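Local coordinates for member of DUF4221 family (PDB 3S9J), which is of unknown function but folds as a six-bladed beta-propeller and comes from the gut bacterium Bacteroides vulgatus, at residues Phe146-Met156 / Tyr192-Tyr203; Ile255-Asn264 / Ser294-Lys302. All coordinates share one frame; numbering follows the deposited sequence.

Interaction 1: residues Phe146-Met156 / Tyr192-Tyr203; sequences FLRQEILKPDM and YDNIAGGYGFSY. With GOL (glycerol), chain R; FMT (formic acid), chain F.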
loop_
_atom_site.group_PDB
_atom_site.type_symbol
_atom_site.label_atom_id
_atom_site.label_comp_id
_atom_site.label_asym_id
_atom_site.label_seq_id
_atom_site.Cartn_x
_atom_site.Cartn_y
_atom_site.Cartn_z
ATOM N N PHE A 146 2.015 4.292 13.486
ATOM C CA PHE A 146 0.730 4.806 13.031
ATOM C C PHE A 146 0.236 3.937 11.920
ATOM O O PHE A 146 0.991 3.628 10.979
ATOM C CB PHE A 146 0.901 6.203 12.498
ATOM C CG PHE A 146 1.138 7.225 13.556
ATOM C CD1 PHE A 146 2.359 7.282 14.240
ATOM C CD2 PHE A 146 0.149 8.162 13.861
ATOM C CE1 PHE A 146 2.572 8.248 15.205
ATOM C CE2 PHE A 146 0.379 9.127 14.846
ATOM C CZ PHE A 146 1.578 9.165 15.500
ATOM N N LEU A 147 -1.029 3.560 12.013
ATOM C CA LEU A 147 -1.699 2.567 11.159
ATOM C C LEU A 147 -3.071 3.095 10.716
ATOM O O LEU A 147 -3.742 3.728 11.512
ATOM C CB LEU A 147 -2.019 1.280 11.956
ATOM C CG LEU A 147 -0.946 0.264 12.385
ATOM C CD1 LEU A 147 -1.469 -1.141 12.176
ATOM C CD2 LEU A 147 0.333 0.430 11.640
ATOM N N ARG A 148 -3.521 2.702 9.533
ATOM C CA ARG A 148 -4.890 2.963 9.118
ATOM C C ARG A 148 -5.863 2.271 10.040
ATOM O O ARG A 148 -5.606 1.161 10.531
ATOM C CB ARG A 148 -5.092 2.451 7.675
ATOM C CG ARG A 148 -6.503 2.366 7.190
ATOM C CD ARG A 148 -6.527 2.069 5.684
ATOM N NE ARG A 148 -7.868 1.727 5.238
ATOM C CZ ARG A 148 -8.415 0.516 5.256
ATOM N NH1 ARG A 148 -7.752 -0.541 5.715
ATOM N NH2 ARG A 148 -9.669 0.376 4.824
ATOM N N GLN A 149 -7.016 2.895 10.225
ATOM C CA GLN A 149 -8.110 2.277 10.942
ATOM C C GLN A 149 -9.379 2.226 10.060
ATOM O O GLN A 149 -9.637 3.143 9.276
ATOM C CB GLN A 149 -8.378 3.037 12.235
ATOM C CG GLN A 149 -7.248 2.825 13.232
ATOM C CD GLN A 149 -7.256 1.437 13.819
ATOM O OE1 GLN A 149 -8.056 1.130 14.710
ATOM N NE2 GLN A 149 -6.373 0.592 13.342
ATOM N N GLU A 150 -10.101 1.114 10.195
ATOM C CA GLU A 150 -11.343 0.909 9.443
ATOM C C GLU A 150 -12.550 1.363 10.296
ATOM O O GLU A 150 -12.392 1.791 11.450
ATOM C CB GLU A 150 -11.433 -0.565 8.977
ATOM C CG GLU A 150 -10.356 -0.958 7.914
ATOM C CD GLU A 150 -10.522 -2.375 7.364
ATOM O OE1 GLU A 150 -11.520 -3.021 7.736
ATOM O OE2 GLU A 150 -9.665 -2.856 6.567
ATOM N N ILE A 151 -13.757 1.318 9.720
ATOM C CA ILE A 151 -14.965 1.730 10.442
ATOM C C ILE A 151 -15.332 0.788 11.614
ATOM O O ILE A 151 -15.056 -0.392 11.569
ATOM C CB ILE A 151 -16.171 1.888 9.478
ATOM C CG1 ILE A 151 -16.484 0.554 8.793
ATOM C CG2 ILE A 151 -15.856 2.980 8.454
ATOM C CD1 ILE A 151 -17.729 0.551 7.922
ATOM N N LEU A 152 -15.962 1.327 12.649
ATOM C CA LEU A 152 -16.183 0.575 13.894
ATOM C C LEU A 152 -17.605 0.038 14.028
ATOM O O LEU A 152 -17.974 -0.532 15.054
ATOM C CB LEU A 152 -15.825 1.441 15.109
ATOM C CG LEU A 152 -14.325 1.704 15.341
ATOM C CD1 LEU A 152 -14.143 2.525 16.634
ATOM C CD2 LEU A 152 -13.486 0.388 15.353
ATOM N N LYS A 153 -18.402 0.224 12.989
ATOM C CA LYS A 153 -19.752 -0.307 12.983
ATOM C C LYS A 153 -20.180 -0.487 11.545
ATOM O O LYS A 153 -19.824 0.324 10.695
ATOM C CB LYS A 153 -20.699 0.614 13.744
ATOM C CG LYS A 153 -20.997 1.954 13.099
ATOM C CD LYS A 153 -22.078 2.650 13.885
ATOM C CE LYS A 153 -22.682 3.815 13.136
ATOM N NZ LYS A 153 -24.086 4.103 13.558
ATOM N N PRO A 154 -20.939 -1.558 11.267
ATOM C CA PRO A 154 -21.252 -1.910 9.901
ATOM C C PRO A 154 -22.228 -0.944 9.192
ATOM O O PRO A 154 -22.144 -0.797 7.964
ATOM C CB PRO A 154 -21.881 -3.299 10.040
ATOM C CG PRO A 154 -22.529 -3.279 11.373
ATOM C CD PRO A 154 -21.645 -2.421 12.237
ATOM N N ASP A 155 -23.129 -0.308 9.949
ATOM C CA ASP A 155 -24.213 0.519 9.374
ATOM C C ASP A 155 -23.946 2.023 9.531
ATOM O O ASP A 155 -24.580 2.730 10.327
ATOM C CB ASP A 155 -25.577 0.148 9.987
ATOM C CG ASP A 155 -25.615 0.311 11.513
ATOM O OD1 ASP A 155 -24.605 -0.034 12.171
ATOM O OD2 ASP A 155 -26.654 0.785 12.037
HETATM N N MSE A 156 -23.003 2.507 8.742
HETATM C CA MSE A 156 -22.564 3.888 8.830
HETATM C C MSE A 156 -23.636 4.822 8.315
HETATM O O MSE A 156 -24.213 4.583 7.249
HETATM C CB MSE A 156 -21.276 4.084 8.043
HETATM C CG MSE A 156 -20.094 3.279 8.579
HETATM SE SE MSE A 156 -19.388 4.030 10.226
HETATM C CE MSE A 156 -18.602 5.653 9.497
ATOM N N TYR A 192 -26.077 2.097 3.972
ATOM C CA TYR A 192 -26.433 0.687 3.903
ATOM C C TYR A 192 -26.337 0.026 5.286
ATOM O O TYR A 192 -25.630 0.508 6.169
ATOM C CB TYR A 192 -25.524 -0.033 2.910
ATOM C CG TYR A 192 -25.581 0.486 1.479
ATOM C CD1 TYR A 192 -26.799 0.669 0.818
ATOM C CD2 TYR A 192 -24.411 0.759 0.771
ATOM C CE1 TYR A 192 -26.839 1.126 -0.506
ATOM C CE2 TYR A 192 -24.449 1.206 -0.548
ATOM C CZ TYR A 192 -25.655 1.396 -1.172
ATOM O OH TYR A 192 -25.660 1.842 -2.480
ATOM N N ASP A 193 -27.059 -1.073 5.477
ATOM C CA ASP A 193 -26.942 -1.846 6.708
ATOM C C ASP A 193 -25.563 -2.468 6.836
ATOM O O ASP A 193 -25.040 -2.549 7.939
ATOM C CB ASP A 193 -27.996 -2.955 6.775
ATOM C CG ASP A 193 -29.383 -2.431 7.108
ATOM O OD1 ASP A 193 -29.495 -1.386 7.790
ATOM O OD2 ASP A 193 -30.357 -3.084 6.683
ATOM N N ASN A 194 -24.995 -2.919 5.709
ATOM C CA ASN A 194 -23.664 -3.503 5.669
ATOM C C ASN A 194 -22.909 -3.113 4.396
ATOM O O ASN A 194 -23.376 -3.351 3.262
ATOM C CB ASN A 194 -23.730 -5.028 5.804
ATOM C CG ASN A 194 -24.318 -5.477 7.155
ATOM O OD1 ASN A 194 -23.585 -5.713 8.119
ATOM N ND2 ASN A 194 -25.646 -5.559 7.225
ATOM N N ILE A 195 -21.739 -2.517 4.599
ATOM C CA ILE A 195 -20.938 -1.951 3.516
ATOM C C ILE A 195 -19.988 -2.999 2.976
ATOM O O ILE A 195 -19.270 -3.653 3.743
ATOM C CB ILE A 195 -20.132 -0.716 4.001
ATOM C CG1 ILE A 195 -21.072 0.416 4.388
ATOM C CG2 ILE A 195 -19.133 -0.232 2.915
ATOM C CD1 ILE A 195 -20.399 1.448 5.282
ATOM N N ALA A 196 -19.970 -3.128 1.647
ATOM C CA ALA A 196 -19.161 -4.130 0.931
ATOM C C ALA A 196 -17.767 -3.615 0.593
ATOM O O ALA A 196 -16.832 -4.408 0.412
ATOM C CB ALA A 196 -19.873 -4.570 -0.361
ATOM N N GLY A 197 -17.622 -2.303 0.512
ATOM C CA GLY A 197 -16.286 -1.655 0.349
ATOM C C GLY A 197 -16.535 -0.250 -0.163
ATOM O O GLY A 197 -17.674 0.226 -0.114
ATOM N N GLY A 198 -15.502 0.407 -0.694
ATOM C CA GLY A 198 -15.678 1.719 -1.334
ATOM C C GLY A 198 -15.054 2.877 -0.570
ATOM O O GLY A 198 -14.941 3.975 -1.090
ATOM N N TYR A 199 -14.618 2.630 0.670
ATOM C CA TYR A 199 -14.067 3.708 1.504
ATOM C C TYR A 199 -12.569 3.535 1.757
ATOM O O TYR A 199 -12.012 4.177 2.630
ATOM C CB TYR A 199 -14.828 3.849 2.828
ATOM C CG TYR A 199 -14.794 2.644 3.715
ATOM C CD1 TYR A 199 -15.722 1.628 3.571
ATOM C CD2 TYR A 199 -13.839 2.521 4.723
ATOM C CE1 TYR A 199 -15.701 0.505 4.378
ATOM C CE2 TYR A 199 -13.808 1.389 5.535
ATOM C CZ TYR A 199 -14.749 0.385 5.353
ATOM O OH TYR A 199 -14.767 -0.747 6.136
ATOM N N GLY A 200 -11.917 2.727 0.938
ATOM C CA GLY A 200 -10.500 2.490 1.072
ATOM C C GLY A 200 -9.668 3.695 0.709
ATOM O O GLY A 200 -10.085 4.565 -0.093
ATOM N N PHE A 201 -8.461 3.723 1.260
ATOM C CA PHE A 201 -7.475 4.719 0.872
ATOM C C PHE A 201 -6.073 4.175 0.959
ATOM O O PHE A 201 -5.806 3.250 1.725
ATOM C CB PHE A 201 -7.573 6.005 1.702
ATOM C CG PHE A 201 -7.241 5.850 3.172
ATOM C CD1 PHE A 201 -8.220 5.503 4.091
ATOM C CD2 PHE A 201 -5.970 6.146 3.642
ATOM C CE1 PHE A 201 -7.936 5.419 5.450
ATOM C CE2 PHE A 201 -5.674 6.061 5.004
ATOM C CZ PHE A 201 -6.644 5.682 5.899
ATOM N N SER A 202 -5.190 4.765 0.168
ATOM C CA SER A 202 -3.758 4.544 0.244
ATOM C C SER A 202 -3.140 5.761 0.900
ATOM O O SER A 202 -3.727 6.848 0.921
ATOM C CB SER A 202 -3.207 4.317 -1.180
ATOM O OG SER A 202 -1.777 4.244 -1.237
ATOM N N TYR A 203 -1.955 5.609 1.472
ATOM C CA TYR A 203 -1.301 6.762 2.097
ATOM C C TYR A 203 0.202 6.552 2.019
ATOM O O TYR A 203 0.689 5.438 1.817
ATOM C CB TYR A 203 -1.767 6.964 3.560
ATOM C CG TYR A 203 -1.394 5.849 4.503
ATOM C CD1 TYR A 203 -2.202 4.745 4.643
ATOM C CD2 TYR A 203 -0.225 5.905 5.244
ATOM C CE1 TYR A 203 -1.875 3.681 5.477
ATOM C CE2 TYR A 203 0.130 4.878 6.088
ATOM C CZ TYR A 203 -0.678 3.754 6.200
ATOM O OH TYR A 203 -0.341 2.730 7.034
HETATM C C1 GOL R . -13.055 -2.507 3.276
HETATM O O1 GOL R . -12.494 -3.495 4.110
HETATM C C2 GOL R . -11.961 -1.751 2.513
HETATM O O2 GOL R . -10.691 -1.820 3.147
HETATM C C3 GOL R . -12.366 -0.285 2.381
HETATM O O3 GOL R . -13.619 -0.137 1.719
HETATM C C FMT F . -12.199 -0.104 -1.289
HETATM O O1 FMT F . -12.966 -0.982 -0.899
HETATM O O2 FMT F . -12.537 1.069 -1.408
HETATM O O HOH W 1 -2.054 0.829 7.556
HETATM O O HOH W 2 -10.414 3.030 4.617
HETATM O O HOH W 3 -20.317 -2.324 7.076
HETATM O O HOH W 4 -26.306 2.799 7.291
HETATM O O HOH W 5 -23.392 2.892 4.722
#

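Interaction 2: residues Ile255-Asn264 / Ser294-Lys302; sequences INAIIKLNEN and SPYETPKGK. With FMT (formic acid), chain K.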
loop_
_atom_site.group_PDB
_atom_site.type_symbol
_atom_site.label_atom_id
_atom_site.label_comp_id
_atom_site.label_asym_id
_atom_site.label_seq_id
_atom_site.Cartn_x
_atom_site.Cartn_y
_atom_site.Cartn_z
ATOM N N ILE A 255 -22.342 -10.468 -5.028
ATOM C CA ILE A 255 -21.093 -10.458 -5.753
ATOM C C ILE A 255 -20.993 -9.222 -6.696
ATOM O O ILE A 255 -19.900 -8.756 -6.956
ATOM C CB ILE A 255 -20.870 -11.784 -6.544
ATOM C CG1 ILE A 255 -19.415 -11.937 -6.940
ATOM C CG2 ILE A 255 -21.825 -11.902 -7.768
ATOM C CD1 ILE A 255 -18.420 -12.052 -5.794
ATOM N N ASN A 256 -22.136 -8.721 -7.147
ATOM C CA ASN A 256 -22.261 -7.558 -8.020
ATOM C C ASN A 256 -21.556 -6.325 -7.403
ATOM O O ASN A 256 -20.875 -5.533 -8.072
ATOM C CB ASN A 256 -23.764 -7.280 -8.236
ATOM C CG ASN A 256 -24.577 -8.551 -8.645
ATOM O OD1 ASN A 256 -24.904 -8.716 -9.817
ATOM N ND2 ASN A 256 -24.919 -9.419 -7.669
ATOM N N ALA A 257 -21.743 -6.171 -6.084
ATOM C CA ALA A 257 -21.092 -5.071 -5.358
ATOM C C ALA A 257 -19.567 -5.153 -5.418
ATOM O O ALA A 257 -18.880 -4.136 -5.570
ATOM C CB ALA A 257 -21.573 -5.024 -3.911
ATOM N N ILE A 258 -19.028 -6.370 -5.311
ATOM C CA ILE A 258 -17.617 -6.627 -5.361
ATOM C C ILE A 258 -17.094 -6.417 -6.804
ATOM O O ILE A 258 -16.031 -5.835 -7.006
ATOM C CB ILE A 258 -17.310 -8.098 -4.922
ATOM C CG1 ILE A 258 -17.815 -8.362 -3.479
ATOM C CG2 ILE A 258 -15.853 -8.441 -5.060
ATOM C CD1 ILE A 258 -17.559 -7.249 -2.528
ATOM N N ILE A 259 -17.863 -6.902 -7.772
ATOM C CA ILE A 259 -17.464 -6.790 -9.183
ATOM C C ILE A 259 -17.349 -5.300 -9.591
ATOM O O ILE A 259 -16.361 -4.909 -10.209
ATOM C CB ILE A 259 -18.435 -7.536 -10.081
ATOM C CG1 ILE A 259 -18.236 -9.059 -9.904
ATOM C CG2 ILE A 259 -18.178 -7.174 -11.578
ATOM C CD1 ILE A 259 -19.373 -9.897 -10.468
ATOM N N LYS A 260 -18.326 -4.515 -9.179
ATOM C CA LYS A 260 -18.376 -3.090 -9.536
ATOM C C LYS A 260 -17.153 -2.383 -9.002
ATOM O O LYS A 260 -16.494 -1.628 -9.724
ATOM C CB LYS A 260 -19.661 -2.443 -9.056
ATOM C CG LYS A 260 -20.855 -2.771 -9.941
ATOM C CD LYS A 260 -22.075 -1.961 -9.611
ATOM C CE LYS A 260 -22.723 -2.394 -8.306
ATOM N NZ LYS A 260 -24.161 -1.949 -8.213
ATOM N N LEU A 261 -16.804 -2.650 -7.743
ATOM C CA LEU A 261 -15.601 -2.050 -7.194
ATOM C C LEU A 261 -14.332 -2.471 -7.890
ATOM O O LEU A 261 -13.421 -1.670 -8.058
ATOM C CB LEU A 261 -15.474 -2.329 -5.698
ATOM C CG LEU A 261 -16.441 -1.551 -4.819
ATOM C CD1 LEU A 261 -16.548 -2.217 -3.414
ATOM C CD2 LEU A 261 -15.997 -0.102 -4.693
ATOM N N ASN A 262 -14.245 -3.729 -8.305
ATOM C CA ASN A 262 -13.111 -4.287 -8.969
ATOM C C ASN A 262 -12.858 -3.656 -10.363
ATOM O O ASN A 262 -11.730 -3.396 -10.795
ATOM C CB ASN A 262 -13.411 -5.777 -9.173
ATOM C CG ASN A 262 -12.180 -6.555 -9.382
ATOM O OD1 ASN A 262 -11.121 -6.024 -9.156
ATOM N ND2 ASN A 262 -12.292 -7.818 -9.822
ATOM N N GLU A 263 -13.967 -3.496 -11.082
ATOM C CA GLU A 263 -13.914 -3.140 -12.515
ATOM C C GLU A 263 -13.987 -1.626 -12.796
ATOM O O GLU A 263 -13.368 -1.144 -13.749
ATOM C CB GLU A 263 -15.018 -3.884 -13.299
ATOM C CG GLU A 263 -16.438 -3.313 -13.119
ATOM C CD GLU A 263 -17.592 -4.182 -13.626
ATOM O OE1 GLU A 263 -17.389 -5.239 -14.303
ATOM O OE2 GLU A 263 -18.767 -3.753 -13.404
ATOM N N ASN A 264 -14.712 -0.891 -11.965
ATOM C CA ASN A 264 -14.910 0.556 -12.178
ATOM C C ASN A 264 -13.598 1.326 -12.033
ATOM O O ASN A 264 -12.645 0.865 -11.343
ATOM C CB ASN A 264 -15.958 1.082 -11.218
ATOM C CG ASN A 264 -17.398 0.780 -11.678
ATOM O OD1 ASN A 264 -17.626 0.455 -12.822
ATOM N ND2 ASN A 264 -18.356 0.913 -10.768
ATOM N N SER A 294 -11.885 -13.530 -12.244
ATOM C CA SER A 294 -12.283 -13.492 -10.843
ATOM C C SER A 294 -12.825 -12.147 -10.383
ATOM O O SER A 294 -12.203 -11.113 -10.631
ATOM C CB SER A 294 -11.080 -13.845 -9.930
ATOM O OG SER A 294 -11.414 -13.485 -8.609
ATOM N N PRO A 295 -13.925 -12.138 -9.625
ATOM C CA PRO A 295 -14.465 -10.930 -9.053
ATOM C C PRO A 295 -13.627 -10.320 -7.944
ATOM O O PRO A 295 -13.810 -9.153 -7.621
ATOM C CB PRO A 295 -15.815 -11.365 -8.483
ATOM C CG PRO A 295 -15.856 -12.841 -8.607
ATOM C CD PRO A 295 -14.702 -13.342 -9.281
ATOM N N TYR A 296 -12.708 -11.120 -7.398
ATOM C CA TYR A 296 -12.041 -10.732 -6.164
ATOM C C TYR A 296 -10.658 -10.104 -6.398
ATOM O O TYR A 296 -10.040 -9.602 -5.466
ATOM C CB TYR A 296 -11.993 -11.931 -5.203
ATOM C CG TYR A 296 -13.364 -12.277 -4.642
ATOM C CD1 TYR A 296 -14.042 -11.392 -3.832
ATOM C CD2 TYR A 296 -13.962 -13.481 -4.914
ATOM C CE1 TYR A 296 -15.285 -11.687 -3.327
ATOM C CE2 TYR A 296 -15.196 -13.781 -4.419
ATOM C CZ TYR A 296 -15.853 -12.890 -3.620
ATOM O OH TYR A 296 -17.097 -13.201 -3.100
ATOM N N GLU A 297 -10.188 -10.076 -7.631
ATOM C CA GLU A 297 -8.877 -9.469 -7.889
ATOM C C GLU A 297 -8.920 -8.576 -9.119
ATOM O O GLU A 297 -9.759 -8.776 -10.012
ATOM C CB GLU A 297 -7.813 -10.562 -8.062
ATOM C CG GLU A 297 -7.542 -11.414 -6.777
ATOM C CD GLU A 297 -6.932 -10.634 -5.567
ATOM O OE1 GLU A 297 -6.193 -9.635 -5.770
ATOM O OE2 GLU A 297 -7.153 -11.070 -4.409
ATOM N N THR A 298 -8.026 -7.600 -9.166
ATOM C CA THR A 298 -7.923 -6.714 -10.320
ATOM C C THR A 298 -7.584 -7.538 -11.561
ATOM O O THR A 298 -6.646 -8.396 -11.565
ATOM C CB THR A 298 -6.876 -5.607 -10.094
ATOM O OG1 THR A 298 -7.216 -4.883 -8.901
ATOM C CG2 THR A 298 -6.788 -4.670 -11.335
ATOM N N PRO A 299 -8.364 -7.349 -12.634
ATOM C CA PRO A 299 -8.102 -8.118 -13.828
ATOM C C PRO A 299 -6.730 -7.849 -14.413
ATOM O O PRO A 299 -6.242 -6.720 -14.365
ATOM C CB PRO A 299 -9.176 -7.595 -14.824
ATOM C CG PRO A 299 -10.249 -7.118 -13.974
ATOM C CD PRO A 299 -9.599 -6.543 -12.763
ATOM N N LYS A 300 -6.145 -8.885 -15.006
ATOM C CA LYS A 300 -4.791 -8.772 -15.558
ATOM C C LYS A 300 -4.789 -7.780 -16.712
ATOM O O LYS A 300 -3.766 -7.200 -17.033
ATOM C CB LYS A 300 -4.293 -10.129 -16.046
ATOM C CG LYS A 300 -4.381 -11.257 -15.030
ATOM C CD LYS A 300 -3.807 -10.922 -13.705
ATOM C CE LYS A 300 -3.831 -12.172 -12.821
ATOM N NZ LYS A 300 -3.215 -11.880 -11.559
ATOM N N GLY A 301 -5.947 -7.576 -17.356
ATOM C CA GLY A 301 -6.027 -6.648 -18.474
ATOM C C GLY A 301 -6.393 -5.211 -18.148
ATOM O O GLY A 301 -6.506 -4.394 -19.061
ATOM N N LYS A 302 -6.549 -4.879 -16.866
ATOM C CA LYS A 302 -6.986 -3.528 -16.504
ATOM C C LYS A 302 -5.883 -2.512 -16.803
ATOM O O LYS A 302 -4.745 -2.694 -16.423
ATOM C CB LYS A 302 -7.462 -3.451 -15.042
ATOM C CG LYS A 302 -8.361 -2.217 -14.787
ATOM C CD LYS A 302 -8.978 -2.269 -13.385
ATOM C CE LYS A 302 -10.079 -1.202 -13.236
ATOM N NZ LYS A 302 -10.613 -1.014 -11.820
HETATM C C FMT K . 0.125 -12.321 -11.825
HETATM O O1 FMT K . -0.767 -11.753 -12.518
HETATM O O2 FMT K . -0.096 -12.914 -10.758
HETATM O O HOH W 6 -9.315 -3.271 -9.361
#

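Interaction 1: residues Phe146-Met156 / Tyr192-Tyr203
Two neighbouring propeller blades face each other here: Arg148, the last residue of strand 144-148, lies against Phe201 and Tyr203 of strand 201-206, the first strand of the next blade. No direct hydrogen bond crosses between the segments; side chains and waters do the joining. With CG anti to the backbone N (chi1 167°) and the chain extended as far as NE, Arg148 slides along Phe201, its CD over one ring face, 3.9 Å from the centroid, in a CH-pi contact. The guanidinium stands 69° from that ring, and Arg148 NH1 forms a salt bridge with Glu150 OE2 at 3.1 Å, on the anti lone pair. NH2 reaches a water held by Tyr199 O and makes a weak bond to a glycerol. That glycerol puts O3 over one face of Tyr199, while Ile151 CG2 covers the opposite face and Ile151 CG1 lies 3.4 Å from Tyr199 OH. A serine in place of Tyr199 would probably leave Ile151 without its aromatic partner and open a gap beside the glycerol. Farther along, Ile195 CD1 touches Ile151 CD1 at 3.9 Å and Met156 CG at 3.8 Å, and a water links Pro154 O to Ile195 N. Tyr203 OH, bonded to Ala138 N, shares another water with Arg148 N. Adjacent blades that pack side chain to side chain, each a separate antiparallel sheet, are characteristic of a beta-propeller.

Interaction 2: residues Ile255-Asn264 / Ser294-Lys302
Three backbone carbonyls at the end of helix 255-263 receive the ammonium of Lys302. Its chain, extended beyond CG, brings Lys302 NZ to 2.8 Å from Asn262 O and from Asn264 O, with a weak bond to Glu263 O besides; NZ stands above the carbonyl plane of both Asn262 and Asn264. Carbonyls at a helix C-terminus would be expected to favour a positive charge, and Glu284 adds a salt bridge to the same nitrogen.

A second hydrogen bond runs from helix to loop. Asn262 has CG anti to its own N (chi1 -159°), which carries the amide across to the loop, where Asn262 ND2 donates to Glu297 O at 2.7 Å and 158°. The acceptor lies in the amide plane, yet the donor sits well above the carbonyl plane of Glu297. A water within hydrogen-bonding distance of Asn262 O also meets Thr298 OG1, itself bonded to Lys329.

Within the propeller, the helix leads into strand 266-273 and the loop joins strands 278-284 and 304-309 of the same blade. An ST turn, with Tyr296 N donating to Ser294 OG, shapes the loop around Pro295.

Apolar packing fills the earlier helical turns. Pro295 CB rests on Ile259 CG1 at 3.6 Å and on Ile255 CD1 at 3.8 Å. Tyr296 crosses Ile255 at about a right angle; Tyr296 CZ lies 3.5 Å from Ile255 CD1, while Ile258 CG2 approaches Tyr296 CD1 at 3.7 Å.

How the interactions relate
Along the chain the two contacts come in series: interaction 1 closes before interaction 2 opens, and their centres lie about 18 Å apart. Interaction 1 spans two blades, that of strands 144-148 and 165-171 and that beginning with strand 201-206; interaction 2 concerns the following blade, of strands 266-273 to 315-321. They touch directly. Leu261 packs its methyls against Gly197 and Gly198, and Ala257 meets Ala196, so helix 255-263 borders the 192-203 segment. The short strand 195-197 also pairs with strand 249-250, just ahead of the helix. Connections from three successive blades are thereby packed together in one partly buried region of the propeller.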